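Local coordinates for protein 3-oxo-glucose-6-phosphate:glutamate aminotransferase (Bacillus subtilis subsp. subtilis, PDB 4K2M) that catalyses the reversible pyridoxal phosphate-dependent transfer of an amino group from glutamate to 3-dehydroglucose 6-phosphate, giving kanosamine 6-phosphate on the way to the antibiotic neotrehalosadiamine, at residues M148-F153 and I383-Q388; G164-Y169 and D395-L400; Y338-E343 and P354-T359; V375-Y380 and Q411-P416. One frame throughout, in Å; residues are numbered along the deposited sequence.

Contact 1 (M148-F153 and I383-Q388); sequences MPANSF and ILSHMQ. With O1G (3-deoxy-3-[(E)-({3-hydroxy-2-methyl-5-[(phosphonooxy)methyl]pyridin-4-yl}methylidene)amino]-6-O-phosphono-alpha-D-gluco pyranose), chain C; EDO (1,2-ethanediol), chain G.
Two irregular segments, the loop leaving strand 145-148 and a turn with a short 3-10 stretch at 385-387, are joined by one nearly straight backbone bond, Ser385 N to Ala150 O at 2.8 Å (173° at the hydrogen). Ala150 points its CB at the turn, 3.9 Å from Ser385 CB and equally far from His386 ND1, which is buried without a polar partner; the far nitrogen of that ring bonds to Glu406. Leu384 lays CD2 alongside Asn151 CB at 3.7 Å. The main partner of Ser385 OG, anti to its carbonyl carbon, is the carboxylate of Glu157; two waters also reach it. One donates to it and to Pro149 O while accepting from Ser152 N; the second lies between Ser385 OG and Ser152 O, its oxygen 2.6 Å from Ser152 O. Phe153 has CG anti to the backbone N (chi1 179°), which lays its ring face under the external aldimine, with sugar C2 3.8 Å above the ring centre. His277 of the second subunit meets this ring edge-to-face. The water-bridged backbone probably helps to fix the loop that carries substrate-binding Phe153, whose face packs by van der Waals contact on the aldimine linkage and adjoining sugar carbons.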
# COMPACT_ATOMS: atom_id res chain seq x y z
N MET A 148 -2.86 -1.66 -25.67
CA MET A 148 -2.19 -2.58 -24.76
C MET A 148 -2.52 -4.01 -25.15
O MET A 148 -3.49 -4.24 -25.90
CB MET A 148 -2.62 -2.30 -23.30
CG MET A 148 -4.11 -2.37 -23.06
SD MET A 148 -4.54 -2.05 -21.34
CE MET A 148 -3.93 -3.51 -20.53
N PRO A 149 -1.75 -4.98 -24.63
CA PRO A 149 -2.11 -6.39 -24.87
C PRO A 149 -3.20 -6.88 -23.92
O PRO A 149 -3.46 -6.27 -22.87
CB PRO A 149 -0.80 -7.13 -24.60
CG PRO A 149 -0.15 -6.30 -23.52
CD PRO A 149 -0.49 -4.86 -23.87
N ALA A 150 -3.83 -8.00 -24.28
CA ALA A 150 -4.90 -8.56 -23.47
C ALA A 150 -4.47 -9.74 -22.61
O ALA A 150 -5.31 -10.38 -21.97
CB ALA A 150 -6.05 -8.98 -24.38
N ASN A 151 -3.17 -10.03 -22.58
CA ASN A 151 -2.69 -11.23 -21.89
C ASN A 151 -1.84 -10.95 -20.65
O ASN A 151 -1.14 -11.84 -20.16
CB ASN A 151 -1.92 -12.12 -22.86
CG ASN A 151 -0.64 -11.48 -23.36
OD1 ASN A 151 -0.50 -10.25 -23.32
ND2 ASN A 151 0.31 -12.30 -23.83
N SER A 152 -1.89 -9.73 -20.14
CA SER A 152 -1.14 -9.39 -18.93
C SER A 152 -1.94 -9.79 -17.69
O SER A 152 -3.08 -10.24 -17.79
CB SER A 152 -0.85 -7.88 -18.91
OG SER A 152 0.03 -7.57 -17.84
N PHE A 153 -1.34 -9.63 -16.52
CA PHE A 153 -2.08 -9.76 -15.27
C PHE A 153 -3.13 -8.65 -15.23
O PHE A 153 -2.93 -7.58 -15.81
CB PHE A 153 -1.09 -9.62 -14.11
CG PHE A 153 -1.73 -9.71 -12.74
CD1 PHE A 153 -2.44 -10.84 -12.36
CD2 PHE A 153 -1.58 -8.68 -11.84
CE1 PHE A 153 -3.03 -10.92 -11.09
CE2 PHE A 153 -2.17 -8.74 -10.57
CZ PHE A 153 -2.89 -9.87 -10.20
N ILE A 383 -7.36 -16.10 -17.82
CA ILE A 383 -8.43 -15.47 -18.60
C ILE A 383 -7.87 -14.22 -19.26
O ILE A 383 -7.25 -13.39 -18.59
CB ILE A 383 -9.65 -15.09 -17.71
CG1 ILE A 383 -10.17 -16.32 -16.95
CG2 ILE A 383 -10.76 -14.47 -18.56
CD1 ILE A 383 -11.26 -16.00 -15.92
N LEU A 384 -8.05 -14.10 -20.57
CA LEU A 384 -7.60 -12.91 -21.30
C LEU A 384 -8.53 -11.72 -21.02
O LEU A 384 -9.69 -11.92 -20.70
CB LEU A 384 -7.60 -13.21 -22.79
CG LEU A 384 -6.60 -14.31 -23.16
CD1 LEU A 384 -6.74 -14.66 -24.64
CD2 LEU A 384 -5.20 -13.83 -22.87
N SER A 385 -8.01 -10.49 -21.13
CA SER A 385 -8.77 -9.29 -20.77
C SER A 385 -10.15 -9.19 -21.44
O SER A 385 -11.13 -8.84 -20.79
CB SER A 385 -7.96 -8.03 -21.12
OG SER A 385 -6.74 -8.03 -20.40
N HIS A 386 -10.20 -9.47 -22.73
CA HIS A 386 -11.44 -9.31 -23.50
C HIS A 386 -12.40 -10.48 -23.31
O HIS A 386 -13.47 -10.53 -23.91
CB HIS A 386 -11.12 -9.10 -24.98
CG HIS A 386 -10.47 -10.27 -25.65
ND1 HIS A 386 -9.35 -10.89 -25.14
CD2 HIS A 386 -10.78 -10.93 -26.79
CE1 HIS A 386 -9.00 -11.89 -25.93
NE2 HIS A 386 -9.85 -11.93 -26.95
N MET A 387 -12.03 -11.42 -22.44
CA MET A 387 -12.84 -12.60 -22.17
C MET A 387 -13.27 -12.67 -20.71
O MET A 387 -13.88 -13.64 -20.27
CB MET A 387 -12.09 -13.87 -22.58
CG MET A 387 -11.73 -13.84 -24.07
SD MET A 387 -10.82 -15.29 -24.61
CE MET A 387 -12.07 -16.58 -24.40
N GLN A 388 -12.97 -11.62 -19.96
CA GLN A 388 -13.40 -11.56 -18.57
C GLN A 388 -14.92 -11.35 -18.52
O GLN A 388 -15.48 -10.63 -19.34
CB GLN A 388 -12.69 -10.42 -17.82
CG GLN A 388 -11.19 -10.62 -17.60
CD GLN A 388 -10.86 -11.56 -16.45
OE1 GLN A 388 -11.75 -12.21 -15.88
NE2 GLN A 388 -9.56 -11.64 -16.09
P O1G C . 1.65 -5.11 -8.22
C3A O1G C . 2.29 -7.87 -13.29
O3 O1G C . 2.66 -9.17 -13.31
C1 O1G C . 0.53 -12.68 -9.51
N1' O1G C . 1.95 -5.79 -14.36
C2 O1G C . 0.95 -11.63 -10.54
O2 O1G C . 1.84 -12.37 -11.44
C9A O1G C . 2.32 -7.07 -14.44
C2A O1G C . 2.78 -7.60 -15.79
C3 O1G C . 1.66 -10.41 -9.92
N3' O1G C . 1.73 -9.43 -11.02
O1 O1G C . 1.66 -13.37 -8.96
C4 O1G C . 0.93 -9.87 -8.68
O4 O1G C . 1.98 -9.11 -8.03
C4A O1G C . 1.88 -7.34 -12.08
C4B O1G C . 1.81 -8.16 -10.86
C5 O1G C . 0.65 -11.05 -7.75
O5 O1G C . -0.14 -12.05 -8.40
C5A O1G C . 1.50 -6.00 -12.03
C5T O1G C . 1.01 -5.24 -10.78
C6 O1G C . -0.24 -10.71 -6.58
C6A O1G C . 1.54 -5.25 -13.19
OP1 O1G C . 0.53 -4.09 -8.17
OP2 O1G C . 2.90 -4.63 -7.56
OP3 O1G C . 1.17 -6.51 -7.79
OP4 O1G C . 2.07 -5.20 -9.80
O6 O1G C . -0.32 -11.67 -5.60
P' O1G C . -0.49 -11.26 -4.06
OP6 O1G C . 0.75 -10.47 -3.70
OP7 O1G C . -1.78 -10.47 -3.91
OP8 O1G C . -0.56 -12.62 -3.37
C1 EDO G . -1.25 -16.51 -22.02
O1 EDO G . -2.38 -15.65 -22.09
C2 EDO G . -0.20 -16.09 -23.04
O2 EDO G . 0.38 -14.85 -22.60
O HOH W 1 -3.71 -7.44 -20.37
O HOH W 2 -4.50 -12.79 -19.34
O HOH W 3 -5.50 -10.21 -18.83

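Contact 2 (G164-Y169 and D395-L400); sequences GGVPIY and DKYAGL
The polar part of the contact is a single hydrogen bond, donated by the phenol of Tyr397 to the backbone carbonyl of Pro167, with OH and O 2.6 Å apart. The hydroxyl sits in the carbonyl plane on a lone pair, and the oxygen lies at the edge of the Tyr397 ring. Tyr397 has CG anti to its carbonyl carbon (chi1 -68°), so the side chain reaches from the end of helix 391-396 across to the strand. Van der Waals contacts adjoin this bond. Pro167 CD is 3.4 Å from Tyr397 OH, and Val166 CG1 comes in obliquely on the same hydroxyl. The apolar part includes an oblique aromatic pair: the planes of Tyr169 and Tyr397 meet at 57°, and CE2 of Tyr169 comes within 3.6 Å of CE1 of Tyr397 as the side chains cross at about a right angle. Leu400, carried back by a type II turn from Tyr397, places CD2 at the edge of the Tyr169 ring, 4.1 Å from its CD2. Tyr169 also packs on Ala150 and Ser385. Strand 166-169 is the outermost strand on its side of the mixed seven-stranded sheet within the chain, and here a post-helical turn covers that edge of the aspartate aminotransferase fold.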
# COMPACT_ATOMS: atom_id res chain seq x y z
N GLY A 164 -9.49 6.11 -15.53
CA GLY A 164 -10.52 6.67 -16.40
C GLY A 164 -10.28 6.41 -17.89
O GLY A 164 -11.06 6.84 -18.76
N GLY A 165 -9.21 5.68 -18.19
CA GLY A 165 -8.82 5.42 -19.57
C GLY A 165 -9.58 4.25 -20.16
O GLY A 165 -10.31 3.54 -19.46
N VAL A 166 -9.40 4.06 -21.47
CA VAL A 166 -10.10 3.02 -22.22
C VAL A 166 -9.08 2.09 -22.84
O VAL A 166 -8.36 2.46 -23.77
CB VAL A 166 -10.93 3.65 -23.37
CG1 VAL A 166 -11.50 2.54 -24.28
CG2 VAL A 166 -12.05 4.53 -22.79
N PRO A 167 -9.00 0.85 -22.33
CA PRO A 167 -8.09 -0.12 -22.95
C PRO A 167 -8.51 -0.45 -24.38
O PRO A 167 -9.70 -0.71 -24.64
CB PRO A 167 -8.24 -1.36 -22.06
CG PRO A 167 -8.71 -0.83 -20.72
CD PRO A 167 -9.62 0.33 -21.10
N ILE A 168 -7.54 -0.43 -25.28
CA ILE A 168 -7.74 -0.87 -26.65
C ILE A 168 -6.77 -2.02 -26.89
O ILE A 168 -5.55 -1.84 -26.98
CB ILE A 168 -7.51 0.26 -27.65
CG1 ILE A 168 -8.51 1.40 -27.40
CG2 ILE A 168 -7.66 -0.24 -29.10
CD1 ILE A 168 -9.99 1.03 -27.60
N TYR A 169 -7.32 -3.23 -26.96
CA TYR A 169 -6.46 -4.41 -27.02
C TYR A 169 -5.99 -4.69 -28.43
O TYR A 169 -6.78 -4.67 -29.40
CB TYR A 169 -7.21 -5.60 -26.44
CG TYR A 169 -7.58 -5.36 -24.99
CD1 TYR A 169 -6.59 -5.33 -24.01
CD2 TYR A 169 -8.89 -5.13 -24.60
CE1 TYR A 169 -6.90 -5.10 -22.69
CE2 TYR A 169 -9.22 -4.90 -23.28
CZ TYR A 169 -8.21 -4.89 -22.34
OH TYR A 169 -8.50 -4.67 -21.01
N ASP A 395 -20.54 -5.47 -22.59
CA ASP A 395 -21.16 -4.32 -23.25
C ASP A 395 -20.31 -3.70 -24.35
O ASP A 395 -20.85 -3.18 -25.32
CB ASP A 395 -21.52 -3.23 -22.23
CG ASP A 395 -22.55 -3.69 -21.20
OD1 ASP A 395 -23.27 -4.68 -21.46
OD2 ASP A 395 -22.64 -3.06 -20.12
N LYS A 396 -18.99 -3.75 -24.22
CA LYS A 396 -18.13 -2.94 -25.08
C LYS A 396 -17.08 -3.71 -25.87
O LYS A 396 -16.58 -3.22 -26.88
CB LYS A 396 -17.44 -1.86 -24.26
CG LYS A 396 -18.40 -0.93 -23.54
CD LYS A 396 -17.73 0.40 -23.27
CE LYS A 396 -18.71 1.42 -22.72
NZ LYS A 396 -18.13 2.80 -22.77
N TYR A 397 -16.73 -4.90 -25.41
CA TYR A 397 -15.62 -5.63 -26.03
C TYR A 397 -16.11 -6.87 -26.79
O TYR A 397 -15.34 -7.75 -27.15
CB TYR A 397 -14.50 -5.93 -24.99
CG TYR A 397 -13.78 -4.65 -24.53
CD1 TYR A 397 -12.61 -4.20 -25.15
CD2 TYR A 397 -14.29 -3.89 -23.49
CE1 TYR A 397 -11.97 -3.02 -24.73
CE2 TYR A 397 -13.67 -2.72 -23.06
CZ TYR A 397 -12.51 -2.28 -23.68
OH TYR A 397 -11.91 -1.10 -23.24
N ALA A 398 -17.41 -6.88 -27.08
CA ALA A 398 -18.01 -7.93 -27.91
C ALA A 398 -17.65 -7.79 -29.39
O ALA A 398 -17.67 -6.69 -29.95
CB ALA A 398 -19.52 -7.94 -27.75
N GLY A 399 -17.30 -8.90 -30.02
CA GLY A 399 -16.86 -8.87 -31.41
C GLY A 399 -15.36 -8.73 -31.56
O GLY A 399 -14.83 -8.81 -32.67
N LEU A 400 -14.65 -8.54 -30.45
CA LEU A 400 -13.19 -8.41 -30.49
C LEU A 400 -12.58 -9.79 -30.65
O LEU A 400 -12.89 -10.70 -29.87
CB LEU A 400 -12.72 -7.75 -29.19
CG LEU A 400 -11.26 -7.49 -28.84
CD1 LEU A 400 -10.55 -6.85 -29.98
CD2 LEU A 400 -11.19 -6.57 -27.64

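Contact 3 (Y338-E343 and P354-T359); sequences YIELPE and PIKVRT. With EDO (1,2-ethanediol), chain D.
A paired glutamate and lysine run alongside each other in the same direction above a lone antiparallel bridge, yet their own salt bridge is loose: Lys356 NZ is 3.3 Å from Glu340 OE2 and the hydrogen bond between them is weak. The stronger polar partner of each lies outside the pair: Gln175 for Glu340 OE1 and the carbonyl of Pro174 for Lys356 NZ. Glu340 extends beyond CG, whereas Lys356 bends at chi3 (72°), bringing NZ beside the carboxylate, nearest OE2. Beneath them the backbones form a hydrogen-bonded pair, Glu340 N to Lys356 O and Lys356 N to Glu340 O, both 2.9 Å and each on a lone pair in the carbonyl plane. Ile339 CA adds a CH...O contact to Lys356 O. Apolar branches continue the contact: Leu341 CD2 runs beside Ile355 CG2 at 3.8 Å, and Ile339 CG2 meets Val357 CG1 obliquely at 4.0 Å. Pro342, which has no N-H to offer, sets CD 3.2 Å from Pro354 O; that oxygen accepts instead from an ethanediol, probably from the crystallisation liquor. At the other end, a water donates to Tyr338 O and accepts from Arg358 N. The backbone pair therefore carries the directional bonding, while the carboxylate and ammonium, each shared with the segment around Pro174 and Gln175, probably add electrostatic attraction that also ties in this third part of the chain.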
# COMPACT_ATOMS: atom_id res chain seq x y z
N TYR A 338 7.17 -31.15 -30.91
CA TYR A 338 6.17 -31.43 -29.88
C TYR A 338 5.87 -30.21 -29.00
O TYR A 338 4.75 -30.05 -28.51
CB TYR A 338 6.57 -32.62 -29.00
CG TYR A 338 6.92 -33.87 -29.78
CD1 TYR A 338 7.88 -34.76 -29.30
CD2 TYR A 338 6.27 -34.18 -30.97
CE1 TYR A 338 8.20 -35.91 -30.00
CE2 TYR A 338 6.58 -35.32 -31.68
CZ TYR A 338 7.54 -36.19 -31.19
OH TYR A 338 7.85 -37.33 -31.89
N ILE A 339 6.87 -29.37 -28.78
CA ILE A 339 6.67 -28.15 -27.99
C ILE A 339 7.38 -26.98 -28.64
O ILE A 339 8.19 -27.17 -29.54
CB ILE A 339 7.20 -28.31 -26.54
CG1 ILE A 339 8.72 -28.45 -26.54
CG2 ILE A 339 6.53 -29.47 -25.82
CD1 ILE A 339 9.35 -28.44 -25.13
N GLU A 340 7.07 -25.77 -28.18
CA GLU A 340 7.91 -24.62 -28.51
C GLU A 340 8.63 -24.18 -27.25
O GLU A 340 8.03 -24.11 -26.19
CB GLU A 340 7.08 -23.45 -29.02
CG GLU A 340 6.52 -23.61 -30.43
CD GLU A 340 5.73 -22.37 -30.88
OE1 GLU A 340 6.28 -21.25 -30.77
OE2 GLU A 340 4.57 -22.52 -31.30
N LEU A 341 9.93 -23.91 -27.36
CA LEU A 341 10.70 -23.39 -26.23
C LEU A 341 10.97 -21.92 -26.47
O LEU A 341 11.08 -21.48 -27.62
CB LEU A 341 12.05 -24.13 -26.14
CG LEU A 341 11.99 -25.57 -25.63
CD1 LEU A 341 13.27 -26.33 -26.00
CD2 LEU A 341 11.75 -25.61 -24.11
N PRO A 342 11.13 -21.14 -25.39
CA PRO A 342 11.51 -19.75 -25.64
C PRO A 342 12.94 -19.66 -26.17
O PRO A 342 13.72 -20.60 -26.02
CB PRO A 342 11.42 -19.10 -24.26
CG PRO A 342 11.66 -20.24 -23.28
CD PRO A 342 11.09 -21.48 -23.95
N GLU A 343 13.24 -18.56 -26.84
CA GLU A 343 14.58 -18.32 -27.36
C GLU A 343 15.51 -17.87 -26.23
O GLU A 343 15.12 -17.08 -25.36
CB GLU A 343 14.50 -17.24 -28.43
CG GLU A 343 15.82 -16.85 -29.06
CD GLU A 343 15.63 -15.79 -30.14
OE1 GLU A 343 14.52 -15.71 -30.70
OE2 GLU A 343 16.59 -15.04 -30.42
N PRO A 354 7.89 -19.78 -20.12
CA PRO A 354 6.79 -20.35 -20.90
C PRO A 354 7.25 -21.26 -22.01
O PRO A 354 8.15 -20.91 -22.80
CB PRO A 354 6.12 -19.11 -21.50
CG PRO A 354 7.26 -18.13 -21.68
CD PRO A 354 8.27 -18.43 -20.57
N ILE A 355 6.64 -22.44 -22.08
CA ILE A 355 6.76 -23.26 -23.28
C ILE A 355 5.39 -23.28 -23.93
O ILE A 355 4.41 -22.81 -23.34
CB ILE A 355 7.22 -24.69 -22.98
CG1 ILE A 355 6.15 -25.46 -22.20
CG2 ILE A 355 8.55 -24.70 -22.19
CD1 ILE A 355 6.52 -26.93 -21.95
N LYS A 356 5.29 -23.77 -25.16
CA LYS A 356 3.96 -23.96 -25.74
C LYS A 356 3.77 -25.43 -26.07
O LYS A 356 4.70 -26.07 -26.58
CB LYS A 356 3.76 -23.07 -26.98
CG LYS A 356 3.71 -21.56 -26.67
CD LYS A 356 3.94 -20.70 -27.93
CE LYS A 356 2.77 -20.70 -28.87
NZ LYS A 356 3.06 -19.88 -30.11
N VAL A 357 2.60 -25.96 -25.75
CA VAL A 357 2.26 -27.34 -26.07
C VAL A 357 1.02 -27.31 -26.95
O VAL A 357 0.45 -26.24 -27.17
CB VAL A 357 2.00 -28.16 -24.79
CG1 VAL A 357 3.25 -28.15 -23.88
CG2 VAL A 357 0.82 -27.58 -24.04
N ARG A 358 0.59 -28.45 -27.47
CA ARG A 358 -0.63 -28.47 -28.27
C ARG A 358 -1.85 -28.06 -27.43
O ARG A 358 -2.01 -28.48 -26.28
CB ARG A 358 -0.86 -29.85 -28.89
CG ARG A 358 0.06 -30.16 -30.07
CD ARG A 358 -0.15 -31.59 -30.54
NE ARG A 358 -1.51 -32.04 -30.28
CZ ARG A 358 -2.52 -31.90 -31.13
NH1 ARG A 358 -2.31 -31.34 -32.31
NH2 ARG A 358 -3.73 -32.33 -30.81
N THR A 359 -2.71 -27.23 -28.03
CA THR A 359 -3.92 -26.78 -27.34
C THR A 359 -4.73 -27.95 -26.78
O THR A 359 -5.21 -27.91 -25.64
CB THR A 359 -4.80 -25.97 -28.30
OG1 THR A 359 -4.08 -24.81 -28.73
CG2 THR A 359 -6.10 -25.55 -27.64
C1 EDO D . 7.67 -20.49 -26.23
O1 EDO D . 7.94 -19.54 -25.20
C2 EDO D . 7.31 -19.73 -27.50
O2 EDO D . 8.42 -18.91 -27.88
O HOH W 4 2.43 -30.76 -27.07

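Contact 4 (V375-Y380 and Q411-P416); sequences VQTDVY and QVLHLP. With EDO (1,2-ethanediol), chain E.
Strand 412-415, one half of a small antiparallel two-stranded sheet with 353-356, takes on its other side the segment 375-380, which runs down to the ligand pocket. A single hydrogen-bonded antiparallel bridge joins Asp378 and His414. Its two bonds are unequal: His414 N reaches Asp378 O at 2.9 Å, nearly along the C=O axis, whereas Asp378 N stands 3.3 Å from His414 O. The Asp378 carboxylate turns back to its own chain, OD1 accepting from Val379 N from above the carboxylate plane, while OD2 accepts from an ethanediol, probably from the crystallisation liquor. His414 has CG anti to its carbonyl carbon (chi1 -68°), and its ring edge lies along the backbone, with Val379 CA in plane. ND1 comes 3.1 Å from Tyr380 N. Tyr380 turns a ring edge toward the face of His414, an offset edge-to-face pair with planes at 83°; the ethanediol C1 lies 3.3 Å above the centre of one Tyr380 face. Away from the rings the contact is van der Waals packing. The Leu413 side chain crosses that of Thr377 at about a right angle, its CD1 3.7 Å from Thr377 OG1, and Val379 CG1 meets Val412 CG1 at 4.0 Å. Pro416 CG sits 3.4 Å from Gln376 O, a buried carbonyl with no partner in the model. Tyr380 touches the external aldimine and precedes the substrate-binding Tyr381, so this short bridge joins the small sheet to the cofactor and sugar pocket of a DegT/DnrJ/EryC1 family aminotransferase.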
# COMPACT_ATOMS: atom_id res chain seq x y z
N VAL A 375 4.69 -33.08 -10.34
CA VAL A 375 5.22 -31.84 -10.92
C VAL A 375 4.11 -30.83 -11.19
O VAL A 375 3.23 -31.08 -12.02
CB VAL A 375 5.98 -32.13 -12.23
CG1 VAL A 375 6.36 -30.83 -12.94
CG2 VAL A 375 7.23 -32.96 -11.94
N GLN A 376 4.15 -29.70 -10.49
CA GLN A 376 3.13 -28.66 -10.65
C GLN A 376 3.56 -27.62 -11.68
O GLN A 376 4.69 -27.11 -11.65
CB GLN A 376 2.84 -28.00 -9.29
CG GLN A 376 1.92 -26.78 -9.36
CD GLN A 376 1.57 -26.20 -7.99
OE1 GLN A 376 2.44 -25.98 -7.14
NE2 GLN A 376 0.28 -25.94 -7.78
N THR A 377 2.66 -27.33 -12.61
CA THR A 377 2.88 -26.30 -13.62
C THR A 377 1.73 -25.32 -13.48
O THR A 377 0.82 -25.51 -12.66
CB THR A 377 2.93 -26.89 -15.05
OG1 THR A 377 1.75 -27.68 -15.28
CG2 THR A 377 4.18 -27.77 -15.23
N ASP A 378 1.75 -24.25 -14.27
CA ASP A 378 0.70 -23.25 -14.16
C ASP A 378 0.56 -22.51 -15.47
O ASP A 378 1.40 -22.64 -16.37
CB ASP A 378 1.02 -22.27 -13.03
CG ASP A 378 -0.22 -21.70 -12.37
OD1 ASP A 378 -1.31 -21.79 -12.96
OD2 ASP A 378 -0.08 -21.15 -11.26
N VAL A 379 -0.50 -21.71 -15.57
CA VAL A 379 -0.71 -20.89 -16.76
C VAL A 379 -0.97 -19.45 -16.32
O VAL A 379 -2.02 -19.15 -15.77
CB VAL A 379 -1.87 -21.43 -17.62
CG1 VAL A 379 -2.21 -20.45 -18.78
CG2 VAL A 379 -1.51 -22.80 -18.21
N TYR A 380 0.02 -18.58 -16.50
CA TYR A 380 -0.15 -17.14 -16.21
C TYR A 380 -0.54 -16.46 -17.51
O TYR A 380 0.32 -16.32 -18.40
CB TYR A 380 1.18 -16.55 -15.70
CG TYR A 380 1.56 -16.90 -14.27
CD1 TYR A 380 1.72 -18.22 -13.86
CD2 TYR A 380 1.80 -15.90 -13.33
CE1 TYR A 380 2.06 -18.53 -12.53
CE2 TYR A 380 2.16 -16.19 -12.02
CZ TYR A 380 2.29 -17.51 -11.63
OH TYR A 380 2.64 -17.80 -10.33
N GLN A 411 -2.07 -22.42 -25.57
CA GLN A 411 -0.92 -23.32 -25.71
C GLN A 411 0.10 -23.18 -24.59
O GLN A 411 0.87 -24.10 -24.33
CB GLN A 411 -0.21 -23.06 -27.04
CG GLN A 411 -0.98 -23.50 -28.26
CD GLN A 411 -0.15 -23.38 -29.50
OE1 GLN A 411 -0.03 -22.31 -30.08
NE2 GLN A 411 0.50 -24.48 -29.89
N VAL A 412 0.12 -22.02 -23.96
CA VAL A 412 1.25 -21.68 -23.08
C VAL A 412 1.20 -22.50 -21.80
O VAL A 412 0.13 -22.77 -21.24
CB VAL A 412 1.30 -20.15 -22.76
CG1 VAL A 412 0.10 -19.74 -21.91
CG2 VAL A 412 2.62 -19.78 -22.06
N LEU A 413 2.38 -22.91 -21.35
CA LEU A 413 2.51 -23.65 -20.11
C LEU A 413 3.77 -23.16 -19.41
O LEU A 413 4.85 -23.13 -20.01
CB LEU A 413 2.65 -25.15 -20.41
CG LEU A 413 2.66 -26.04 -19.17
CD1 LEU A 413 1.39 -25.77 -18.38
CD2 LEU A 413 2.75 -27.50 -19.54
N HIS A 414 3.63 -22.77 -18.15
CA HIS A 414 4.78 -22.28 -17.40
C HIS A 414 5.37 -23.38 -16.53
O HIS A 414 4.63 -24.08 -15.81
CB HIS A 414 4.37 -21.06 -16.56
CG HIS A 414 4.05 -19.87 -17.39
ND1 HIS A 414 2.76 -19.43 -17.62
CD2 HIS A 414 4.86 -19.05 -18.11
CE1 HIS A 414 2.80 -18.38 -18.42
NE2 HIS A 414 4.06 -18.13 -18.73
N LEU A 415 6.70 -23.50 -16.59
CA LEU A 415 7.44 -24.49 -15.82
C LEU A 415 8.05 -23.80 -14.60
O LEU A 415 8.37 -22.62 -14.68
CB LEU A 415 8.56 -25.06 -16.69
CG LEU A 415 8.12 -25.64 -18.02
CD1 LEU A 415 9.34 -26.32 -18.64
CD2 LEU A 415 6.98 -26.64 -17.83
N PRO A 416 8.23 -24.54 -13.49
CA PRO A 416 8.81 -23.91 -12.29
C PRO A 416 10.15 -23.23 -12.58
O PRO A 416 11.01 -23.83 -13.23
CB PRO A 416 9.02 -25.10 -11.35
CG PRO A 416 7.94 -26.07 -11.75
CD PRO A 416 7.84 -25.94 -13.25
C1 EDO E . -1.28 -17.07 -12.03
O1 EDO E . -1.80 -16.44 -10.85
C2 EDO E . -2.03 -18.38 -12.27
O2 EDO E . -1.95 -19.16 -11.08

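Overall arrangement
From the N terminus, 148-153 and 164-169 come first, at the end of one strand and on its edge-strand neighbour in the large mixed sheet, on either side of helix 154-163. Their partners, 383-388 and 395-400, follow more than 220 residues later in the same order, so contacts 1 and 2 cross and tie the edge of the large sheet to the region around helix 391-396; Ser385 and Tyr169 touch. Contact 3 closes a short loop lying wholly within both long closures. Contact 4 opens at 375-380 and closes at 411-416, crossing contacts 1 and 2. Segment 375-380 leads almost directly into contact 1. Contacts 3 and 4 share the small sheet of strands 353-356 and 412-415.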